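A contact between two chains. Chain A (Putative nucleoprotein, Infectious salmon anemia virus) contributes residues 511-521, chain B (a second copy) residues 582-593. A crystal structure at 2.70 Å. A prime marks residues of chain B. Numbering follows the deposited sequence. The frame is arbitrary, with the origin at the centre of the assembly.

Chain A (511-521) DRSWQVNVTDS
Chain B, residues 582-593: VISGVGLFSIDF

The two stretches run antiparallel: CA atoms pair Asp520 with Ile583′ at 7.9 Å, Val518 with Gly585′ at 5.8 Å, Gln515 with Ser590′ at 5.8 Å and Ser513 with Asp592′ at 4.9 Å, so the chains converge toward the C-terminal end of chain B. Ile583′ (m, t) closes the wide end, its CG2 lying 4.1 Å from CG2 of Val518 (m) on strand 517-519. Gly585′, at phi/psi 110/-19, has a backbone that itself calls for glycine; its O lies 3.5 Å from Val518 CG1. Gly587′ (-132/-171) is glycine for space: an ideal CB would clash with Gln515 NE2 at 1.8 Å and Val518 CG1 at 2.6 Å. It opens a type II turn to Ser590′, with Leu588′ at -64/160 and Phe589′ at 65/12. Gln515 (t, t, chi3 -47°) reaches into this turn, placing OE1 3.3 Å from CD2 at the edge of the Phe589′ ring. Phe589′ (chi1 -36°, chi2 -69°) also lies near parallel to the Trp514 six-membered ring, at 30°, but slid apart, centroids 5.3 Å; Trp514 is p, chi2 -98°. The one hydrogen bond between the two stretches, very short, runs from Ser513 OG (t) to Phe589′ O at 2.5 Å. Finally, Asp592′ turns its CB toward chain A, 3.8 Å from Ser513 CA.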

# COMPACT_ATOMS: atom_id res chain seq x y z
N ASP A 511 15.58 2.73 -4.75
CA ASP A 511 15.31 1.34 -4.42
C ASP A 511 15.88 0.37 -5.46
O ASP A 511 15.44 0.35 -6.62
CB ASP A 511 13.81 1.11 -4.31
CG ASP A 511 13.47 -0.02 -3.36
OD1 ASP A 511 14.32 -0.91 -3.17
OD2 ASP A 511 12.35 0.01 -2.81
N ARG A 512 16.85 -0.44 -5.03
CA ARG A 512 17.52 -1.38 -5.93
C ARG A 512 16.75 -2.69 -6.12
O ARG A 512 17.34 -3.75 -6.34
CB ARG A 512 18.93 -1.67 -5.41
N SER A 513 15.42 -2.62 -6.04
CA SER A 513 14.61 -3.83 -6.10
C SER A 513 14.34 -4.33 -7.54
O SER A 513 14.12 -3.54 -8.45
CB SER A 513 13.29 -3.61 -5.37
OG SER A 513 12.61 -4.85 -5.23
N TRP A 514 14.36 -5.65 -7.72
CA TRP A 514 14.07 -6.26 -9.00
C TRP A 514 12.57 -6.43 -9.27
O TRP A 514 12.18 -6.58 -10.42
CB TRP A 514 14.77 -7.62 -9.10
CG TRP A 514 14.46 -8.50 -7.93
CD1 TRP A 514 15.24 -8.69 -6.83
CD2 TRP A 514 13.27 -9.30 -7.71
NE1 TRP A 514 14.63 -9.55 -5.96
CE2 TRP A 514 13.41 -9.94 -6.49
CE3 TRP A 514 12.11 -9.53 -8.48
CZ2 TRP A 514 12.45 -10.79 -5.96
CZ3 TRP A 514 11.14 -10.37 -7.96
CH2 TRP A 514 11.31 -10.99 -6.72
N GLN A 515 11.74 -6.44 -8.22
CA GLN A 515 10.30 -6.70 -8.38
C GLN A 515 9.54 -5.50 -8.95
O GLN A 515 9.34 -4.49 -8.28
CB GLN A 515 9.64 -7.22 -7.07
CG GLN A 515 8.10 -7.11 -7.03
CD GLN A 515 7.37 -8.15 -6.14
OE1 GLN A 515 7.63 -9.34 -6.19
NE2 GLN A 515 6.43 -7.69 -5.37
N VAL A 516 9.12 -5.63 -10.20
CA VAL A 516 8.49 -4.51 -10.87
C VAL A 516 7.01 -4.75 -11.19
O VAL A 516 6.37 -3.90 -11.81
CB VAL A 516 9.27 -4.15 -12.15
CG1 VAL A 516 10.66 -3.67 -11.79
CG2 VAL A 516 9.35 -5.36 -13.07
N ASN A 517 6.48 -5.90 -10.79
CA ASN A 517 5.05 -6.15 -10.95
C ASN A 517 4.50 -7.10 -9.90
O ASN A 517 5.24 -7.86 -9.27
CB ASN A 517 4.73 -6.72 -12.35
CG ASN A 517 5.07 -8.20 -12.46
OD1 ASN A 517 6.16 -8.62 -12.08
ND2 ASN A 517 4.13 -8.99 -12.95
N VAL A 518 3.19 -7.06 -9.71
CA VAL A 518 2.56 -8.03 -8.85
C VAL A 518 1.40 -8.64 -9.62
O VAL A 518 1.07 -8.18 -10.71
CB VAL A 518 2.07 -7.44 -7.53
CG1 VAL A 518 3.25 -7.03 -6.71
CG2 VAL A 518 1.17 -6.23 -7.78
N THR A 519 0.84 -9.71 -9.08
CA THR A 519 -0.36 -10.31 -9.62
C THR A 519 -1.45 -10.19 -8.58
O THR A 519 -1.19 -9.85 -7.42
CB THR A 519 -0.15 -11.79 -10.03
OG1 THR A 519 0.31 -12.58 -8.92
CG2 THR A 519 0.84 -11.87 -11.17
N ASP A 520 -2.67 -10.46 -9.01
CA ASP A 520 -3.72 -10.61 -8.04
C ASP A 520 -3.68 -12.05 -7.53
O ASP A 520 -2.74 -12.80 -7.82
CB ASP A 520 -5.07 -10.29 -8.67
CG ASP A 520 -5.45 -11.25 -9.78
OD1 ASP A 520 -4.75 -12.26 -10.01
OD2 ASP A 520 -6.48 -10.98 -10.43
N SER A 521 -4.72 -12.45 -6.81
CA SER A 521 -4.76 -13.77 -6.23
C SER A 521 -4.82 -14.88 -7.26
O SER A 521 -4.34 -15.99 -7.04
CB SER A 521 -5.96 -13.88 -5.30
OG SER A 521 -6.11 -12.70 -4.55
N VAL B 582 -7.27 -0.97 -3.40
CA VAL B 582 -6.48 -0.70 -4.60
C VAL B 582 -5.24 -1.59 -4.65
O VAL B 582 -4.45 -1.64 -3.71
CB VAL B 582 -5.99 0.77 -4.66
CG1 VAL B 582 -4.85 0.92 -5.67
CG2 VAL B 582 -7.12 1.72 -4.98
N ILE B 583 -5.04 -2.27 -5.76
CA ILE B 583 -3.77 -2.97 -5.96
C ILE B 583 -2.74 -1.92 -6.42
O ILE B 583 -2.79 -1.44 -7.56
CB ILE B 583 -3.90 -4.13 -6.98
CG1 ILE B 583 -5.01 -5.07 -6.53
CG2 ILE B 583 -2.61 -4.90 -7.12
CD1 ILE B 583 -5.47 -6.01 -7.63
N SER B 584 -1.84 -1.56 -5.51
CA SER B 584 -0.91 -0.46 -5.72
C SER B 584 0.21 -0.78 -6.69
O SER B 584 0.71 0.10 -7.38
CB SER B 584 -0.27 -0.03 -4.39
OG SER B 584 0.33 -1.13 -3.75
N GLY B 585 0.60 -2.05 -6.72
CA GLY B 585 1.72 -2.48 -7.51
C GLY B 585 2.87 -2.86 -6.60
O GLY B 585 3.79 -3.56 -7.01
N VAL B 586 2.84 -2.40 -5.35
CA VAL B 586 3.85 -2.81 -4.39
C VAL B 586 3.63 -4.28 -4.06
O VAL B 586 2.49 -4.75 -3.96
CB VAL B 586 3.82 -1.98 -3.08
CG1 VAL B 586 4.82 -2.53 -2.06
CG2 VAL B 586 4.14 -0.54 -3.37
N GLY B 587 4.72 -5.03 -3.91
CA GLY B 587 4.58 -6.38 -3.47
C GLY B 587 5.54 -6.67 -2.35
O GLY B 587 6.18 -5.77 -1.78
N LEU B 588 5.61 -7.94 -2.01
CA LEU B 588 6.69 -8.46 -1.20
C LEU B 588 7.93 -8.24 -2.08
O LEU B 588 7.80 -8.04 -3.30
CB LEU B 588 6.41 -9.93 -0.90
CG LEU B 588 5.41 -10.37 0.20
CD1 LEU B 588 4.14 -9.56 0.29
CD2 LEU B 588 5.04 -11.82 0.04
N PHE B 589 9.13 -8.24 -1.52
CA PHE B 589 10.37 -7.96 -2.32
C PHE B 589 10.49 -6.58 -2.92
O PHE B 589 11.36 -6.36 -3.75
CB PHE B 589 10.60 -8.96 -3.45
CG PHE B 589 10.20 -10.35 -3.11
CD1 PHE B 589 10.91 -11.08 -2.17
CD2 PHE B 589 9.10 -10.94 -3.73
CE1 PHE B 589 10.53 -12.36 -1.83
CE2 PHE B 589 8.72 -12.23 -3.41
CZ PHE B 589 9.44 -12.94 -2.46
N SER B 590 9.65 -5.64 -2.52
CA SER B 590 9.65 -4.32 -3.15
C SER B 590 10.73 -3.44 -2.53
O SER B 590 11.07 -2.39 -3.06
CB SER B 590 8.30 -3.65 -2.99
OG SER B 590 8.14 -3.21 -1.64
N ILE B 591 11.24 -3.88 -1.38
CA ILE B 591 12.43 -3.31 -0.76
C ILE B 591 13.54 -4.36 -0.77
O ILE B 591 13.36 -5.48 -0.29
CB ILE B 591 12.15 -2.91 0.71
CG1 ILE B 591 11.13 -1.77 0.80
CG2 ILE B 591 13.45 -2.53 1.38
CD1 ILE B 591 10.82 -1.34 2.23
N ASP B 592 14.68 -4.00 -1.35
CA ASP B 592 15.85 -4.90 -1.46
C ASP B 592 17.03 -4.37 -0.65
O ASP B 592 17.31 -3.17 -0.67
CB ASP B 592 16.27 -5.04 -2.92
N PHE B 593 17.74 -5.26 0.05
CA PHE B 593 17.48 -6.70 0.05
C PHE B 593 17.72 -7.30 1.44
O PHE B 593 18.82 -7.76 1.74
CB PHE B 593 18.37 -7.40 -0.98